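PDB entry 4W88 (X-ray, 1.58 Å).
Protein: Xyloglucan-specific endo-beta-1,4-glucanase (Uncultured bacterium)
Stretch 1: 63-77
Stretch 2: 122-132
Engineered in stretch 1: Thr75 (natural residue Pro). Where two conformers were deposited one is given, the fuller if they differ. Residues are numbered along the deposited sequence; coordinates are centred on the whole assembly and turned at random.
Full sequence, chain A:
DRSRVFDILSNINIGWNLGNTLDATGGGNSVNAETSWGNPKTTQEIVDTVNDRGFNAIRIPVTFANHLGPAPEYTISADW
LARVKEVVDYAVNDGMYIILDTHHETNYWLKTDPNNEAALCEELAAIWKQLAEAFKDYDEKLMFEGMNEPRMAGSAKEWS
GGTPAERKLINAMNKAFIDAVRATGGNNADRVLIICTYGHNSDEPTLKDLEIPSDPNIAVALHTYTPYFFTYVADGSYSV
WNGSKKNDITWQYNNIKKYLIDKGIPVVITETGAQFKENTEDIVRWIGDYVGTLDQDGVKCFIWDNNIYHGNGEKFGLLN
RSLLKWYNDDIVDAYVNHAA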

# COMPACT_ATOMS: atom_id res chain seq x y z
N THR A 63 -1.84 0.67 -11.35
CA THR A 63 -3.20 0.99 -11.75
C THR A 63 -3.42 0.26 -13.06
O THR A 63 -2.71 0.48 -14.06
N PHE A 64 -4.44 -0.58 -13.06
CA PHE A 64 -4.68 -1.44 -14.23
C PHE A 64 -5.70 -0.88 -15.20
O PHE A 64 -5.65 -1.19 -16.37
N ALA A 65 -6.64 -0.06 -14.68
CA ALA A 65 -7.80 0.36 -15.42
C ALA A 65 -7.57 0.62 -16.94
O ALA A 65 -8.27 0.03 -17.80
N ASN A 66 -6.69 1.56 -17.26
CA ASN A 66 -6.50 1.90 -18.66
C ASN A 66 -5.83 0.81 -19.54
O ASN A 66 -5.83 0.91 -20.79
N HIS A 67 -5.38 -0.24 -18.89
CA HIS A 67 -4.72 -1.38 -19.57
C HIS A 67 -5.66 -2.56 -19.71
O HIS A 67 -5.25 -3.62 -20.13
N LEU A 68 -6.92 -2.38 -19.32
CA LEU A 68 -7.92 -3.45 -19.39
C LEU A 68 -8.76 -3.41 -20.63
O LEU A 68 -9.22 -2.37 -21.06
N GLY A 69 -9.03 -4.60 -21.12
CA GLY A 69 -9.98 -4.79 -22.20
C GLY A 69 -11.41 -4.65 -21.69
O GLY A 69 -11.67 -4.40 -20.51
N PRO A 70 -12.38 -4.79 -22.57
CA PRO A 70 -13.75 -4.60 -22.16
C PRO A 70 -14.24 -5.63 -21.16
O PRO A 70 -13.80 -6.78 -21.10
N ALA A 71 -15.23 -5.21 -20.39
CA ALA A 71 -16.01 -6.17 -19.61
C ALA A 71 -16.65 -7.19 -20.56
O ALA A 71 -16.98 -6.84 -21.71
N PRO A 72 -16.88 -8.43 -20.08
CA PRO A 72 -16.65 -8.95 -18.72
C PRO A 72 -15.28 -9.61 -18.45
O PRO A 72 -14.98 -9.98 -17.32
N GLU A 73 -14.45 -9.77 -19.48
CA GLU A 73 -13.14 -10.40 -19.32
C GLU A 73 -12.10 -9.49 -18.66
O GLU A 73 -11.29 -9.96 -17.87
N TYR A 74 -12.19 -8.20 -18.97
CA TYR A 74 -11.27 -7.23 -18.46
C TYR A 74 -9.80 -7.69 -18.68
O TYR A 74 -8.98 -7.63 -17.75
N THR A 75 -9.52 -8.23 -19.86
CA THR A 75 -8.22 -8.80 -20.11
C THR A 75 -7.11 -7.71 -19.97
O THR A 75 -7.19 -6.63 -20.59
N ILE A 76 -6.11 -8.00 -19.17
CA ILE A 76 -4.97 -7.09 -19.00
C ILE A 76 -4.08 -7.15 -20.25
O ILE A 76 -3.67 -8.26 -20.71
N SER A 77 -3.81 -5.98 -20.83
CA SER A 77 -2.97 -5.91 -22.03
C SER A 77 -1.68 -6.67 -21.76
O SER A 77 -1.04 -6.49 -20.73
N GLU A 122 -17.19 -8.50 -9.60
CA GLU A 122 -16.85 -9.28 -10.75
C GLU A 122 -15.60 -8.70 -11.45
O GLU A 122 -14.69 -9.48 -11.88
N GLU A 123 -15.55 -7.37 -11.53
CA GLU A 123 -14.37 -6.74 -12.15
C GLU A 123 -13.10 -7.02 -11.28
O GLU A 123 -12.06 -7.39 -11.82
N LEU A 124 -13.21 -6.81 -9.98
CA LEU A 124 -12.06 -7.07 -9.09
C LEU A 124 -11.55 -8.51 -9.21
O LEU A 124 -10.35 -8.75 -9.31
N ALA A 125 -12.49 -9.44 -9.21
CA ALA A 125 -12.15 -10.86 -9.30
C ALA A 125 -11.51 -11.18 -10.67
O ALA A 125 -10.58 -11.99 -10.74
N ALA A 126 -12.07 -10.63 -11.75
CA ALA A 126 -11.50 -10.85 -13.03
C ALA A 126 -10.05 -10.40 -13.20
O ALA A 126 -9.22 -11.08 -13.86
N ILE A 127 -9.71 -9.25 -12.57
CA ILE A 127 -8.37 -8.70 -12.66
C ILE A 127 -7.49 -9.65 -11.81
O ILE A 127 -6.40 -10.04 -12.27
N TRP A 128 -7.93 -9.97 -10.58
CA TRP A 128 -7.12 -10.75 -9.68
C TRP A 128 -6.93 -12.17 -10.14
O TRP A 128 -5.85 -12.77 -9.86
N LYS A 129 -7.92 -12.76 -10.83
CA LYS A 129 -7.68 -14.10 -11.40
C LYS A 129 -6.47 -14.06 -12.34
O LYS A 129 -5.63 -14.97 -12.30
N GLN A 130 -6.40 -13.01 -13.20
CA GLN A 130 -5.33 -12.89 -14.14
C GLN A 130 -4.00 -12.65 -13.46
O GLN A 130 -2.96 -13.25 -13.87
N LEU A 131 -3.99 -11.78 -12.46
CA LEU A 131 -2.73 -11.48 -11.73
C LEU A 131 -2.24 -12.71 -10.99
O LEU A 131 -1.07 -13.05 -11.03
N ALA A 132 -3.16 -13.39 -10.29
CA ALA A 132 -2.83 -14.59 -9.58
C ALA A 132 -2.29 -15.68 -10.56
O ALA A 132 -1.31 -16.35 -10.25

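A loop that lies against a helix has a recurrent problem: its backbone N-H and C=O groups lack the partners that regular secondary structure would supply. One common solution is a helix side chain with both a donor and an acceptor, and the contact between residues 63-77 and helix 122-132 of this xyloglucan-specific glucanase illustrates it well. Gln130, pointing toward the loop with chi1 m, chi2 t and chi3 at 71°, uses both ends of its amide. Its NE2 donates to Tyr74 O at 2.9 Å, while Ile76 N donates to Gln130 OE1 at 2.8 Å; both bonds are nearly linear, at 169° and 174°. The side chain thus grips the loop backbone on both sides of Thr75, an engineered residue (Pro in the natural sequence) whose CA-to-CB bond points away from the helix. The same NE2 also donates to Ala126 O, one helical turn back, at 3.1 Å. There the backbone bond from Gln130 N to Ala126 O is weak, at 3.5 Å.

Beside this polar clasp lies an aromatic contact. Tyr74 adopts a positive phi of 50° and directs its m side chain toward the helix, where the ring meets the extended Glu123, t at both chi1 and chi2. Glu123 CG sits 3.6 Å from the Tyr74 ring centroid and only 8° off the ring normal, a CH-pi contact in which the aliphatic part of an acidic side chain covers the ring face. The carboxylate follows, with Glu123 CD 3.3 Å from Tyr74 CE1 and OE2 3.3 Å from Tyr74 OH. At the ring edge, Ala126 CB approaches Tyr74 CD2 at 4.0 Å; its small methyl group also lies 3.9 Å from Glu73 O, where the loop and helix backbones run nearest in register.

Apolar packing completes the interface. Ile76, pointing toward the helix with chi1 m and chi2 t, brings CD1 to 3.8 Å from Leu131 CD2. Phe64 (m) reaches the same leucine methyl, its CZ lying 3.7 Å from Leu131 CD2, so one helix side chain is shared by two loop residues well separated in sequence. Leu131 is itself m, t and points toward the loop. Ile127, also m, t, leaves the helix sideways, but its end comes nearer: its CD1 packs 3.7 Å from Leu68 CD1. Leu68, again m, t, also places CD1 3.4 Å from Glu123 OE1, bringing the hydrophobic patch up against the carboxylate.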

# COMPACT_ATOMS: atom_id res chain seq x y z
CB THR A 63 -3.45 2.54 -11.96
OG1 THR A 63 -3.12 3.19 -10.69
CG2 THR A 63 -4.90 2.78 -12.30
CB PHE A 64 -5.16 -2.79 -13.73
CG PHE A 64 -4.05 -3.56 -13.10
CD1 PHE A 64 -3.17 -4.31 -13.92
CD2 PHE A 64 -3.83 -3.53 -11.74
CE1 PHE A 64 -2.12 -5.01 -13.34
CE2 PHE A 64 -2.72 -4.24 -11.18
CZ PHE A 64 -1.84 -4.95 -12.01
CB ALA A 65 -8.46 1.58 -14.78
CB ASN A 66 -5.69 3.15 -18.78
CG ASN A 66 -6.41 4.35 -18.29
OD1 ASN A 66 -7.65 4.41 -18.24
ND2 ASN A 66 -5.66 5.34 -17.90
CB HIS A 67 -3.45 -1.80 -18.81
CG HIS A 67 -2.52 -0.66 -18.51
ND1 HIS A 67 -1.66 -0.08 -19.44
CD2 HIS A 67 -2.47 0.13 -17.42
CE1 HIS A 67 -1.08 0.98 -18.88
NE2 HIS A 67 -1.54 1.11 -17.65
CB LEU A 68 -8.87 -3.41 -18.18
CG LEU A 68 -8.26 -3.43 -16.79
CD1 LEU A 68 -9.28 -3.26 -15.72
CD2 LEU A 68 -7.40 -4.69 -16.55
CB PRO A 70 -14.54 -4.72 -23.45
CG PRO A 70 -13.62 -5.29 -24.42
CD PRO A 70 -12.25 -4.92 -24.00
CB ALA A 71 -17.08 -5.47 -18.81
CB PRO A 72 -17.74 -10.00 -18.56
CG PRO A 72 -17.92 -10.51 -19.96
CD PRO A 72 -17.68 -9.37 -20.89
CB GLU A 73 -12.59 -10.91 -20.65
CG GLU A 73 -13.49 -11.99 -21.31
CD GLU A 73 -14.62 -11.43 -22.13
OE1 GLU A 73 -14.73 -10.20 -22.40
OE2 GLU A 73 -15.42 -12.25 -22.57
CB TYR A 74 -11.54 -6.93 -16.99
CG TYR A 74 -12.87 -6.34 -16.71
CD1 TYR A 74 -13.16 -5.02 -17.01
CD2 TYR A 74 -13.82 -7.07 -16.04
CE1 TYR A 74 -14.43 -4.52 -16.73
CE2 TYR A 74 -15.06 -6.55 -15.71
CZ TYR A 74 -15.36 -5.26 -16.05
OH TYR A 74 -16.54 -4.60 -15.73
CB THR A 75 -8.16 -9.38 -21.52
OG1 THR A 75 -9.13 -10.36 -21.58
CG2 THR A 75 -6.76 -9.99 -21.86
CB ILE A 76 -4.17 -7.42 -17.74
CG1 ILE A 76 -5.03 -7.49 -16.44
CG2 ILE A 76 -3.00 -6.47 -17.59
CD1 ILE A 76 -4.31 -8.11 -15.27
CB SER A 77 -2.65 -4.47 -22.37
OG SER A 77 -2.10 -4.41 -23.65
CB GLU A 122 -18.03 -9.36 -11.73
CG GLU A 122 -19.13 -10.22 -11.15
CD GLU A 122 -20.43 -10.16 -11.90
OE1 GLU A 122 -20.49 -9.84 -13.10
OE2 GLU A 122 -21.42 -10.62 -11.23
CB GLU A 123 -14.54 -5.25 -12.43
CG GLU A 123 -13.28 -4.67 -13.04
CD GLU A 123 -13.43 -3.37 -13.84
OE1 GLU A 123 -12.43 -2.96 -14.48
OE2 GLU A 123 -14.53 -2.80 -13.84
CB LEU A 124 -12.44 -6.77 -7.64
CG LEU A 124 -11.33 -6.82 -6.58
CD1 LEU A 124 -10.26 -5.78 -6.83
CD2 LEU A 124 -11.83 -6.68 -5.17
CB ALA A 125 -13.38 -11.72 -9.06
CB ALA A 126 -12.37 -10.27 -14.12
CB ILE A 127 -8.36 -7.27 -12.12
CG1 ILE A 127 -9.13 -6.30 -13.08
CG2 ILE A 127 -6.92 -6.76 -11.92
CD1 ILE A 127 -9.44 -4.96 -12.44
CB TRP A 128 -7.59 -10.64 -8.24
CG TRP A 128 -7.03 -9.43 -7.58
CD1 TRP A 128 -7.69 -8.28 -7.26
CD2 TRP A 128 -5.66 -9.22 -7.29
NE1 TRP A 128 -6.77 -7.36 -6.74
CE2 TRP A 128 -5.53 -7.93 -6.74
CE3 TRP A 128 -4.52 -10.03 -7.39
CZ2 TRP A 128 -4.28 -7.42 -6.31
CZ3 TRP A 128 -3.30 -9.51 -7.00
CH2 TRP A 128 -3.18 -8.21 -6.49
CB LYS A 129 -8.93 -14.63 -12.11
CG LYS A 129 -8.82 -15.95 -12.89
CD LYS A 129 -10.20 -16.39 -13.40
CE LYS A 129 -10.26 -17.82 -13.87
NZ LYS A 129 -9.62 -17.91 -15.15
CB GLN A 130 -5.56 -11.79 -15.16
CG GLN A 130 -6.75 -12.02 -16.03
CD GLN A 130 -7.02 -10.81 -16.90
OE1 GLN A 130 -6.29 -10.49 -17.85
NE2 GLN A 130 -8.04 -10.06 -16.50
CB LEU A 131 -2.90 -10.30 -10.78
CG LEU A 131 -3.11 -8.95 -11.50
CD1 LEU A 131 -3.38 -7.93 -10.35
CD2 LEU A 131 -1.93 -8.61 -12.32
CB ALA A 132 -4.03 -15.11 -8.80